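Local coordinates for protein glycoside Hydrolase Family 43_12 (PDB 7JVH) that probably hydrolyses glycosidic bonds of plant cell-wall polysaccharides, as a two-domain glycoside hydrolase of family 43, subfamily 12, from a gut metagenome, at residues Glu487-Pro492 with Phe498-Val503; Ala433-Gln438 with Ile462-Glu467; Thr474-Gly479 with Val483-Lys488; Asn329-Arg334 with Leu524-Ser529. One frame throughout, in Å; residues are numbered along the deposited sequence.

Interaction 1: Glu487-Pro492 with Phe498-Val503; sequences EKTVRP and FKTEIV
The shortest polar bond between Glu-487-Pro-492 and Phe-498-Val-503 joins two hydroxyls, Thr-489 OG1 and Thr-500 OG1, 2.8 Å apart, and either could be the donor. In both threonines OG1 lies anti to the carbonyl carbon (chi1 -57° in each), which turns the two oxygens toward each other at the loop end of the hairpin, where the strand pairing gives out. One residue further from the loop, Lys-488 and Glu-501 form an antiparallel hydrogen-bonded pair, with Glu-501 N to Lys-488 O at 2.9 Å and Lys-488 N to Glu-501 O at 3.0 Å. Each of these carbonyl oxygens also receives a CA-H contact, from Thr-500 and Glu-487 respectively. On the face that carries Lys-488 and Glu-501 the two side chains run side by side in the same direction. CE of Lys-488 packs 3.4 Å from Glu-501 OE2, but the charged atoms stay farther apart, so the salt bridge is long. The lysine's aliphatic part crosses Val-503 at about a right angle, Lys-488 CG meeting Val-503 CG2 at 3.6 Å. Toward the loop, Thr-489 CG2 presses obliquely on Phe-498 CD1 at 3.6 Å. Arg-491 NH1 approaches Phe-498 CE2 at 3.7 Å, with guanidinium and ring planes 77° apart. The contact lies at the surface of the concanavalin A-like domain, where strand 482-489 is flanked by strand 469-477 and by the outermost strand 501-507; Glu-487 and Thr-489 bond through their backbones to Val-472 and Asn-470, while Val-490 rests on Phe-552 of helix 550-553.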
# COMPACT_ATOMS: atom_id res chain seq x y z
N GLU A 487 -24.98 2.09 -7.63
CA GLU A 487 -24.36 2.54 -8.86
C GLU A 487 -23.03 1.86 -9.07
O GLU A 487 -22.29 1.60 -8.11
CB GLU A 487 -24.15 4.05 -8.82
CG GLU A 487 -25.42 4.87 -9.10
CD GLU A 487 -25.27 6.32 -8.73
OE1 GLU A 487 -24.35 6.66 -7.93
OE2 GLU A 487 -26.07 7.13 -9.22
N LYS A 488 -22.72 1.58 -10.34
CA LYS A 488 -21.39 1.17 -10.76
C LYS A 488 -20.82 2.18 -11.77
O LYS A 488 -21.57 2.84 -12.51
CB LYS A 488 -21.43 -0.22 -11.39
CG LYS A 488 -22.21 -0.29 -12.68
CD LYS A 488 -22.15 -1.67 -13.28
CE LYS A 488 -22.81 -1.73 -14.63
NZ LYS A 488 -22.61 -3.10 -15.16
N THR A 489 -19.49 2.29 -11.78
CA THR A 489 -18.74 2.95 -12.83
C THR A 489 -17.61 2.00 -13.19
O THR A 489 -16.84 1.61 -12.32
CB THR A 489 -18.17 4.30 -12.38
OG1 THR A 489 -19.25 5.15 -11.94
CG2 THR A 489 -17.44 5.01 -13.54
N VAL A 490 -17.52 1.65 -14.47
CA VAL A 490 -16.58 0.66 -14.99
C VAL A 490 -15.71 1.27 -16.10
O VAL A 490 -16.25 1.71 -17.12
CB VAL A 490 -17.34 -0.55 -15.56
CG1 VAL A 490 -16.36 -1.67 -15.92
CG2 VAL A 490 -18.40 -1.04 -14.56
N ARG A 491 -14.38 1.28 -15.91
CA ARG A 491 -13.43 1.72 -16.95
C ARG A 491 -12.19 0.83 -17.01
O ARG A 491 -11.28 0.96 -16.18
CB ARG A 491 -12.98 3.17 -16.74
CG ARG A 491 -12.04 3.69 -17.85
CD ARG A 491 -11.49 5.08 -17.57
NE ARG A 491 -10.69 5.07 -16.36
CZ ARG A 491 -10.38 6.13 -15.62
NH1 ARG A 491 -10.78 7.36 -15.95
NH2 ARG A 491 -9.65 5.93 -14.51
N PRO A 492 -12.08 -0.09 -18.00
CA PRO A 492 -10.84 -0.86 -18.19
C PRO A 492 -9.65 0.02 -18.58
O PRO A 492 -9.83 1.10 -19.15
CB PRO A 492 -11.20 -1.83 -19.32
CG PRO A 492 -12.40 -1.27 -19.99
CD PRO A 492 -13.13 -0.44 -18.97
N PHE A 498 -16.17 6.55 -19.83
CA PHE A 498 -16.88 5.81 -18.81
C PHE A 498 -18.20 6.48 -18.51
O PHE A 498 -18.37 7.67 -18.79
CB PHE A 498 -16.04 5.67 -17.54
CG PHE A 498 -15.76 6.97 -16.82
CD1 PHE A 498 -16.73 7.57 -16.02
CD2 PHE A 498 -14.50 7.55 -16.90
CE1 PHE A 498 -16.46 8.73 -15.33
CE2 PHE A 498 -14.22 8.72 -16.20
CZ PHE A 498 -15.20 9.30 -15.41
N LYS A 499 -19.13 5.71 -17.93
CA LYS A 499 -20.44 6.23 -17.58
C LYS A 499 -21.01 5.51 -16.36
O LYS A 499 -21.11 4.29 -16.35
CB LYS A 499 -21.39 6.14 -18.78
CG LYS A 499 -22.70 6.88 -18.62
CD LYS A 499 -22.57 8.30 -18.10
CE LYS A 499 -23.96 8.92 -17.92
NZ LYS A 499 -24.73 9.04 -19.20
N THR A 500 -21.37 6.28 -15.33
CA THR A 500 -22.00 5.76 -14.14
C THR A 500 -23.38 5.23 -14.50
O THR A 500 -24.15 5.92 -15.16
CB THR A 500 -22.10 6.82 -13.03
OG1 THR A 500 -20.79 7.33 -12.72
CG2 THR A 500 -22.73 6.21 -11.75
N GLU A 501 -23.67 4.00 -14.08
CA GLU A 501 -24.96 3.35 -14.30
C GLU A 501 -25.60 3.00 -12.97
O GLU A 501 -24.91 2.65 -12.03
CB GLU A 501 -24.78 2.06 -15.09
CG GLU A 501 -24.13 2.23 -16.45
CD GLU A 501 -24.26 0.95 -17.28
OE1 GLU A 501 -25.38 0.72 -17.83
OE2 GLU A 501 -23.28 0.16 -17.36
N ILE A 502 -26.93 3.13 -12.91
CA ILE A 502 -27.71 2.68 -11.77
C ILE A 502 -27.95 1.18 -11.97
O ILE A 502 -28.62 0.78 -12.92
CB ILE A 502 -29.07 3.40 -11.66
CG1 ILE A 502 -28.86 4.89 -11.33
CG2 ILE A 502 -29.93 2.75 -10.59
CD1 ILE A 502 -30.13 5.71 -11.47
N VAL A 503 -27.37 0.37 -11.07
CA VAL A 503 -27.54 -1.07 -11.09
C VAL A 503 -28.91 -1.45 -10.51
O VAL A 503 -29.60 -2.29 -11.07
CB VAL A 503 -26.44 -1.78 -10.27
CG1 VAL A 503 -26.69 -3.28 -10.22
CG2 VAL A 503 -25.06 -1.50 -10.86

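Interaction 2: Ala433-Gln438 with Ile462-Glu467; sequences ALFHRQ and ICYQNE
Within the concanavalin A-like beta-sandwich domain, Phe-435, Ile-462 and Tyr-464 form a hydrophobic cluster on one six-stranded sheet. Strands 433-437 and 462-464 are not direct neighbours. Their axes approach to 8.7 Å because strand 560-566 runs between them, and no hydrogen bond links the two segments, so side chains alone make the contact. The Phe-435 ring reaches across with its CE1-CZ end. CG2 of Ile-462 sits at the edge of the ring, close to its plane, 3.8 Å from Phe-435 CE1. That methyl lies anti to the backbone N of Ile-462, whereas Ile-462 CG1 lies anti to the carbonyl carbon (chi1 -51°) and carries CD1 to Ala-433 CB at 3.9 Å. Phe-435 CE1 also meets Tyr-464 CB at 3.8 Å. A serine in place of Phe-435 would probably open a gap between Ile-462 and Tyr-464, taking away the one side chain that touches both from strand 433-437. Leu-560 of the intervening strand also touches Phe-435 and Tyr-464. All four contacting residues are buried. The two aromatic rings meet obliquely, neither stacked nor edge-to-face: their centroids are 5.3 Å apart, their planes lie at 41°, and Phe-435 CZ comes 4.0 Å from Tyr-464 CG.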
# COMPACT_ATOMS: atom_id res chain seq x y z
N ALA A 433 -14.90 10.71 1.62
CA ALA A 433 -15.03 9.30 1.90
C ALA A 433 -13.80 8.81 2.70
O ALA A 433 -12.69 9.26 2.48
CB ALA A 433 -15.17 8.53 0.61
N LEU A 434 -14.04 7.90 3.66
CA LEU A 434 -12.99 7.30 4.47
C LEU A 434 -12.93 5.82 4.13
O LEU A 434 -13.97 5.16 4.08
CB LEU A 434 -13.23 7.52 5.96
CG LEU A 434 -12.01 7.45 6.87
CD1 LEU A 434 -10.96 8.46 6.48
CD2 LEU A 434 -12.44 7.66 8.32
N PHE A 435 -11.71 5.32 3.89
CA PHE A 435 -11.49 4.03 3.27
C PHE A 435 -10.58 3.13 4.09
O PHE A 435 -9.67 3.58 4.79
CB PHE A 435 -10.86 4.20 1.88
CG PHE A 435 -11.82 4.67 0.82
CD1 PHE A 435 -12.88 3.86 0.41
CD2 PHE A 435 -11.66 5.92 0.22
CE1 PHE A 435 -13.75 4.28 -0.56
CE2 PHE A 435 -12.54 6.35 -0.75
CZ PHE A 435 -13.58 5.53 -1.16
N HIS A 436 -10.86 1.82 3.96
CA HIS A 436 -10.13 0.75 4.57
C HIS A 436 -9.71 -0.14 3.42
O HIS A 436 -10.53 -0.45 2.55
CB HIS A 436 -11.04 -0.01 5.53
CG HIS A 436 -10.35 -1.07 6.33
ND1 HIS A 436 -9.91 -2.25 5.78
CD2 HIS A 436 -10.02 -1.12 7.65
CE1 HIS A 436 -9.34 -2.98 6.73
NE2 HIS A 436 -9.39 -2.32 7.86
N ARG A 437 -8.43 -0.55 3.40
CA ARG A 437 -7.91 -1.42 2.36
C ARG A 437 -8.63 -2.75 2.38
O ARG A 437 -8.97 -3.27 3.45
CB ARG A 437 -6.41 -1.64 2.58
CG ARG A 437 -5.55 -0.41 2.37
CD ARG A 437 -4.19 -0.64 2.97
NE ARG A 437 -3.21 0.42 2.79
CZ ARG A 437 -3.20 1.57 3.47
NH1 ARG A 437 -4.15 1.87 4.35
NH2 ARG A 437 -2.24 2.45 3.27
N GLN A 438 -8.88 -3.30 1.19
CA GLN A 438 -9.37 -4.67 1.04
C GLN A 438 -8.17 -5.57 1.34
O GLN A 438 -7.22 -5.67 0.53
CB GLN A 438 -9.92 -4.93 -0.36
CG GLN A 438 -10.37 -6.35 -0.58
CD GLN A 438 -11.30 -6.53 -1.78
OE1 GLN A 438 -11.71 -5.57 -2.41
NE2 GLN A 438 -11.64 -7.78 -2.09
N ILE A 462 -18.99 2.26 -0.07
CA ILE A 462 -18.22 2.29 -1.31
C ILE A 462 -17.17 1.17 -1.37
O ILE A 462 -16.44 0.95 -0.41
CB ILE A 462 -17.45 3.62 -1.45
CG1 ILE A 462 -18.39 4.81 -1.25
CG2 ILE A 462 -16.78 3.69 -2.82
CD1 ILE A 462 -17.69 6.15 -1.27
N CYS A 463 -17.11 0.50 -2.52
CA CYS A 463 -16.00 -0.35 -2.93
C CYS A 463 -15.31 0.35 -4.13
O CYS A 463 -15.93 0.57 -5.17
CB CYS A 463 -16.51 -1.76 -3.30
SG CYS A 463 -17.47 -2.58 -1.99
N TYR A 464 -14.02 0.67 -3.95
CA TYR A 464 -13.29 1.61 -4.80
C TYR A 464 -11.93 1.04 -5.23
O TYR A 464 -11.09 0.74 -4.40
CB TYR A 464 -13.03 2.88 -4.00
CG TYR A 464 -12.48 4.07 -4.77
CD1 TYR A 464 -11.11 4.24 -4.97
CD2 TYR A 464 -13.34 5.06 -5.23
CE1 TYR A 464 -10.62 5.35 -5.65
CE2 TYR A 464 -12.86 6.18 -5.89
CZ TYR A 464 -11.49 6.31 -6.11
OH TYR A 464 -10.95 7.39 -6.79
N GLN A 465 -11.73 0.93 -6.55
CA GLN A 465 -10.41 0.66 -7.14
C GLN A 465 -9.83 1.99 -7.64
O GLN A 465 -8.75 2.41 -7.21
CB GLN A 465 -10.54 -0.37 -8.26
CG GLN A 465 -9.30 -0.62 -9.11
CD GLN A 465 -8.02 -0.85 -8.31
OE1 GLN A 465 -7.07 -0.09 -8.49
NE2 GLN A 465 -7.98 -1.85 -7.42
N ASN A 466 -10.56 2.65 -8.54
CA ASN A 466 -10.29 4.03 -8.92
C ASN A 466 -11.59 4.80 -9.21
O ASN A 466 -12.69 4.23 -9.18
CB ASN A 466 -9.26 4.13 -10.07
CG ASN A 466 -9.78 3.64 -11.39
OD1 ASN A 466 -10.86 4.01 -11.83
ND2 ASN A 466 -8.98 2.80 -12.04
N GLU A 467 -11.44 6.09 -9.49
CA GLU A 467 -12.56 7.00 -9.69
C GLU A 467 -13.58 6.51 -10.74
O GLU A 467 -14.73 6.93 -10.72
CB GLU A 467 -12.07 8.40 -10.07
CG GLU A 467 -11.17 8.44 -11.32
CD GLU A 467 -9.68 8.25 -11.05
OE1 GLU A 467 -9.25 8.16 -9.89
OE2 GLU A 467 -8.93 8.25 -12.02

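Interaction 3: Thr474-Gly479 with Val483-Lys488; sequences TVQTEG and VLVLEK
Across the hairpin of Thr-474-Gly-479 and Val-483-Lys-488, the amide end of Gln-476 crosses Val-485 at about a right angle, NE2 lying 3.5 Å from Val-485 CB. On the same face Gln-476 CB packs on Val-483 CG2 at 3.8 Å. From the loop beyond, Glu-478 crosses Val-483 at about a right angle, its OE2 near CG2, and forms a salt bridge with Lys-505. Beneath these side chains are four backbone bonds in two antiparallel hydrogen-bonded pairs. Thr-474 N to Val-485 O spans 2.9 Å with its return bond nearly equal, and Gln-476 N to Val-483 O spans 2.8 Å, likewise reciprocated. Between them Val-475 and Leu-484 form a non-hydrogen-bonded pair and point to the other face, where Ile-515, Leu-517 and Tyr-530 cover them. The Gln-476 amide is positioned by two acceptors. Gln-476 NE2 donates to Thr-474 OG1 at 2.8 Å, almost straight (176°) and within the amide plane. Thr-474 presents this oxygen by placing it between its backbone N and carbonyl carbon (chi1 55°). A water 3.1 Å from Gln-476 NE2 takes a second bond and donates to Glu-487 OE2 at 2.7 Å. A leucine at Gln-476 would probably leave Thr-474 OG1 without this donor and break the water link to Glu-487. With both NE2 hydrogens engaged, the amide's rotation is fixed, and the donating water is consistent with an ionised Glu-487, whose OE1 is hydrogen-bonded to a glycerol probably from the crystallisation liquor.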
# COMPACT_ATOMS: atom_id res chain seq x y z
N THR A 474 -25.88 4.19 -1.84
CA THR A 474 -26.17 5.40 -1.09
C THR A 474 -27.67 5.53 -0.79
O THR A 474 -28.52 5.18 -1.63
CB THR A 474 -25.72 6.66 -1.88
OG1 THR A 474 -26.34 6.65 -3.17
CG2 THR A 474 -24.22 6.71 -2.08
N VAL A 475 -27.97 6.03 0.41
CA VAL A 475 -29.28 6.56 0.74
C VAL A 475 -29.31 7.95 0.15
O VAL A 475 -28.36 8.70 0.28
CB VAL A 475 -29.53 6.64 2.27
CG1 VAL A 475 -30.87 7.27 2.63
CG2 VAL A 475 -29.41 5.26 2.90
N GLN A 476 -30.42 8.28 -0.52
CA GLN A 476 -30.67 9.59 -1.10
C GLN A 476 -32.09 10.01 -0.76
O GLN A 476 -32.82 9.25 -0.16
CB GLN A 476 -30.45 9.54 -2.61
CG GLN A 476 -29.04 9.12 -2.99
CD GLN A 476 -28.82 9.07 -4.49
OE1 GLN A 476 -29.49 9.75 -5.25
NE2 GLN A 476 -27.88 8.25 -4.92
N THR A 477 -32.46 11.24 -1.15
CA THR A 477 -33.80 11.79 -0.91
C THR A 477 -34.46 12.15 -2.24
O THR A 477 -33.82 12.65 -3.15
CB THR A 477 -33.77 13.06 -0.04
OG1 THR A 477 -32.96 12.85 1.13
CG2 THR A 477 -35.18 13.46 0.40
N GLU A 478 -35.77 11.87 -2.32
CA GLU A 478 -36.62 12.19 -3.47
C GLU A 478 -38.02 12.46 -2.91
O GLU A 478 -38.69 11.54 -2.46
CB GLU A 478 -36.64 11.04 -4.47
CG GLU A 478 -35.28 10.71 -5.05
CD GLU A 478 -35.31 9.62 -6.11
OE1 GLU A 478 -36.40 9.21 -6.54
OE2 GLU A 478 -34.24 9.14 -6.50
N GLY A 479 -38.43 13.73 -2.94
CA GLY A 479 -39.61 14.20 -2.23
C GLY A 479 -39.23 14.37 -0.76
O GLY A 479 -38.15 14.88 -0.44
N VAL A 483 -34.46 6.99 -0.51
CA VAL A 483 -34.33 5.89 -1.45
C VAL A 483 -32.92 5.32 -1.32
O VAL A 483 -32.02 6.00 -0.83
CB VAL A 483 -34.56 6.36 -2.89
CG1 VAL A 483 -35.96 6.88 -3.05
CG2 VAL A 483 -33.54 7.44 -3.27
N LEU A 484 -32.73 4.08 -1.75
CA LEU A 484 -31.41 3.49 -1.84
C LEU A 484 -31.05 3.29 -3.29
O LEU A 484 -31.85 2.76 -4.07
CB LEU A 484 -31.31 2.16 -1.08
CG LEU A 484 -31.08 2.18 0.42
CD1 LEU A 484 -31.10 0.74 0.92
CD2 LEU A 484 -29.77 2.87 0.78
N VAL A 485 -29.84 3.73 -3.66
CA VAL A 485 -29.35 3.67 -5.02
C VAL A 485 -28.01 2.93 -5.04
O VAL A 485 -27.10 3.23 -4.27
CB VAL A 485 -29.22 5.09 -5.61
CG1 VAL A 485 -28.68 5.04 -7.05
CG2 VAL A 485 -30.56 5.81 -5.57
N LEU A 486 -27.92 1.92 -5.92
CA LEU A 486 -26.72 1.18 -6.18
C LEU A 486 -26.22 1.59 -7.57
O LEU A 486 -26.95 1.45 -8.56
CB LEU A 486 -26.98 -0.32 -6.12
CG LEU A 486 -25.81 -1.29 -6.26
CD1 LEU A 486 -24.78 -1.15 -5.17
CD2 LEU A 486 -26.36 -2.71 -6.28
N GLU A 487 -24.98 2.09 -7.63
CA GLU A 487 -24.36 2.54 -8.86
C GLU A 487 -23.03 1.86 -9.07
O GLU A 487 -22.29 1.60 -8.11
CB GLU A 487 -24.15 4.05 -8.82
CG GLU A 487 -25.42 4.87 -9.10
CD GLU A 487 -25.27 6.32 -8.73
OE1 GLU A 487 -24.35 6.66 -7.93
OE2 GLU A 487 -26.07 7.13 -9.22
N LYS A 488 -22.72 1.58 -10.34
CA LYS A 488 -21.39 1.17 -10.76
C LYS A 488 -20.82 2.18 -11.77
O LYS A 488 -21.57 2.84 -12.51
CB LYS A 488 -21.43 -0.22 -11.39
CG LYS A 488 -22.21 -0.29 -12.68
CD LYS A 488 -22.15 -1.67 -13.28
CE LYS A 488 -22.81 -1.73 -14.63
NZ LYS A 488 -22.61 -3.10 -15.16
O HOH W 1 -27.23 9.14 -7.85

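Interaction 4: Asn329-Arg334 with Leu524-Ser529; sequences NVNTGR and LNYQFS
Asn-331 sits in an irregular loop, with phi/psi -101°/-4°, whereas Tyr-526 has extended strand geometry, so the two segments share no strand pairing and meet through one pair of side chains. The side chains of Asn-331 and Tyr-526 come from opposite directions. Tyr-526 leaves its strand with CG anti to the carbonyl carbon, and the length of the ring carries OH to the loop although the CB itself is not aimed there. Asn-331 ND2 donates to Tyr-526 OH at 3.3 Å, a long but nearly straight bond (170°). The oxygen lies in the amide plane, Asn-331 ND2 comes in at the edge of the ring, 3.8 Å from Tyr-526 CE1, and the amide and ring planes are themselves nearly coplanar. Each polar end has a further partner. ND2 bonds to Ala-545 O, and Tyr-526 OH bonds to Gln-438 OE1; because that amide oxygen can only accept, the hydroxyl probably gives its proton to Gln-438 while accepting from Asn-331. The buried hydroxyl is thereby held by two partners. This contact crosses between the family 43 domain, whose five four-stranded sheets are the blades of a beta-propeller, and the concanavalin A-like domain. Loop 329-334, between strands 316-322 and 335-342, is also tied by backbone bonds from Val-330 to Thr-550 in helix 550-553 and from Asn-331 to Ala-559, while strand 525-531 runs between its antiparallel neighbours 515-522 and 536-544.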
# COMPACT_ATOMS: atom_id res chain seq x y z
N ASN A 329 -7.12 -12.68 -10.89
CA ASN A 329 -7.29 -11.27 -10.56
C ASN A 329 -6.87 -10.95 -9.14
O ASN A 329 -6.90 -11.82 -8.28
CB ASN A 329 -8.75 -10.84 -10.78
CG ASN A 329 -9.15 -10.97 -12.22
OD1 ASN A 329 -8.30 -10.89 -13.10
ND2 ASN A 329 -10.43 -11.15 -12.48
N VAL A 330 -6.49 -9.68 -8.91
CA VAL A 330 -6.03 -9.18 -7.63
C VAL A 330 -6.78 -7.90 -7.27
O VAL A 330 -6.56 -6.84 -7.89
CB VAL A 330 -4.53 -8.82 -7.66
CG1 VAL A 330 -3.96 -8.70 -6.26
CG2 VAL A 330 -3.76 -9.82 -8.48
N ASN A 331 -7.65 -8.01 -6.24
CA ASN A 331 -8.34 -6.88 -5.65
C ASN A 331 -7.68 -6.44 -4.35
O ASN A 331 -8.07 -5.43 -3.75
CB ASN A 331 -9.81 -7.20 -5.43
CG ASN A 331 -10.55 -7.47 -6.73
OD1 ASN A 331 -9.96 -7.92 -7.72
ND2 ASN A 331 -11.87 -7.20 -6.73
N THR A 332 -6.67 -7.18 -3.93
CA THR A 332 -6.01 -6.97 -2.65
C THR A 332 -4.70 -6.20 -2.74
O THR A 332 -4.04 -5.93 -1.72
CB THR A 332 -5.79 -8.32 -1.91
OG1 THR A 332 -5.50 -9.36 -2.87
CG2 THR A 332 -7.06 -8.70 -1.17
N GLY A 333 -4.33 -5.80 -3.96
CA GLY A 333 -3.11 -5.05 -4.19
C GLY A 333 -1.89 -5.91 -3.94
O GLY A 333 -2.00 -7.13 -3.79
N ARG A 334 -0.72 -5.27 -3.89
CA ARG A 334 0.53 -5.93 -3.57
C ARG A 334 0.79 -5.80 -2.07
O ARG A 334 0.69 -4.71 -1.50
CB ARG A 334 1.68 -5.31 -4.38
CG ARG A 334 1.58 -5.51 -5.88
CD ARG A 334 2.56 -4.60 -6.61
NE ARG A 334 2.18 -3.19 -6.43
CZ ARG A 334 2.96 -2.14 -6.64
NH1 ARG A 334 4.22 -2.28 -7.08
NH2 ARG A 334 2.47 -0.94 -6.42
N LEU A 524 -15.37 -13.70 -6.34
CA LEU A 524 -15.83 -13.64 -7.72
C LEU A 524 -16.79 -12.48 -8.00
O LEU A 524 -16.74 -11.88 -9.07
CB LEU A 524 -16.51 -14.94 -8.15
CG LEU A 524 -15.60 -16.17 -8.37
CD1 LEU A 524 -16.42 -17.43 -8.62
CD2 LEU A 524 -14.56 -16.02 -9.48
N ASN A 525 -17.68 -12.19 -7.05
CA ASN A 525 -18.66 -11.09 -7.14
C ASN A 525 -18.88 -10.38 -5.82
O ASN A 525 -18.55 -10.91 -4.78
CB ASN A 525 -20.02 -11.58 -7.67
CG ASN A 525 -19.92 -12.12 -9.07
OD1 ASN A 525 -19.90 -11.34 -10.06
ND2 ASN A 525 -19.89 -13.42 -9.20
N TYR A 526 -19.38 -9.14 -5.89
CA TYR A 526 -19.74 -8.34 -4.74
C TYR A 526 -21.26 -8.28 -4.72
O TYR A 526 -21.88 -8.09 -5.77
CB TYR A 526 -19.18 -6.91 -4.88
CG TYR A 526 -17.70 -6.75 -4.67
CD1 TYR A 526 -16.79 -7.04 -5.68
CD2 TYR A 526 -17.20 -6.28 -3.46
CE1 TYR A 526 -15.43 -6.87 -5.49
CE2 TYR A 526 -15.84 -6.12 -3.26
CZ TYR A 526 -14.95 -6.41 -4.29
OH TYR A 526 -13.60 -6.25 -4.13
N GLN A 527 -21.85 -8.46 -3.54
CA GLN A 527 -23.29 -8.43 -3.34
C GLN A 527 -23.57 -7.43 -2.23
O GLN A 527 -23.09 -7.58 -1.11
CB GLN A 527 -23.85 -9.79 -2.96
CG GLN A 527 -25.32 -9.78 -2.52
CD GLN A 527 -26.27 -9.38 -3.63
OE1 GLN A 527 -26.37 -10.10 -4.61
NE2 GLN A 527 -26.98 -8.23 -3.50
N PHE A 528 -24.35 -6.40 -2.57
CA PHE A 528 -24.74 -5.36 -1.65
C PHE A 528 -26.07 -5.71 -0.97
O PHE A 528 -26.84 -6.54 -1.46
CB PHE A 528 -24.82 -4.02 -2.40
CG PHE A 528 -23.48 -3.38 -2.64
CD1 PHE A 528 -22.68 -3.75 -3.72
CD2 PHE A 528 -23.00 -2.39 -1.79
CE1 PHE A 528 -21.46 -3.15 -3.95
CE2 PHE A 528 -21.76 -1.79 -2.02
CZ PHE A 528 -20.99 -2.17 -3.10
N SER A 529 -26.31 -5.08 0.19
CA SER A 529 -27.51 -5.28 0.96
C SER A 529 -27.70 -4.11 1.89
O SER A 529 -26.75 -3.36 2.15
CB SER A 529 -27.44 -6.58 1.79
OG SER A 529 -26.50 -6.48 2.86

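From the N terminus, the first segment met is 329-334 in the propeller domain. Its partner lies 190 residues on, so interaction 4 closes a long loop that joins the two domains. The other three contacts nest inside that loop, all in the concanavalin A-like domain and all on one six-stranded sheet. Interaction 2 closes first, across strand 560-566. Interactions 3 and 1 are successive hairpins sharing Glu-487 and Lys-488 on strand 482-489. None of the contacts crosses another. Interaction 2 meets interaction 4 where Gln-438 reaches Tyr-526, interaction 3 meets it where Leu-486 packs on Phe-528 of the other sheet, and a weak Arg-491 to Glu-467 ion pair links interactions 1 and 2.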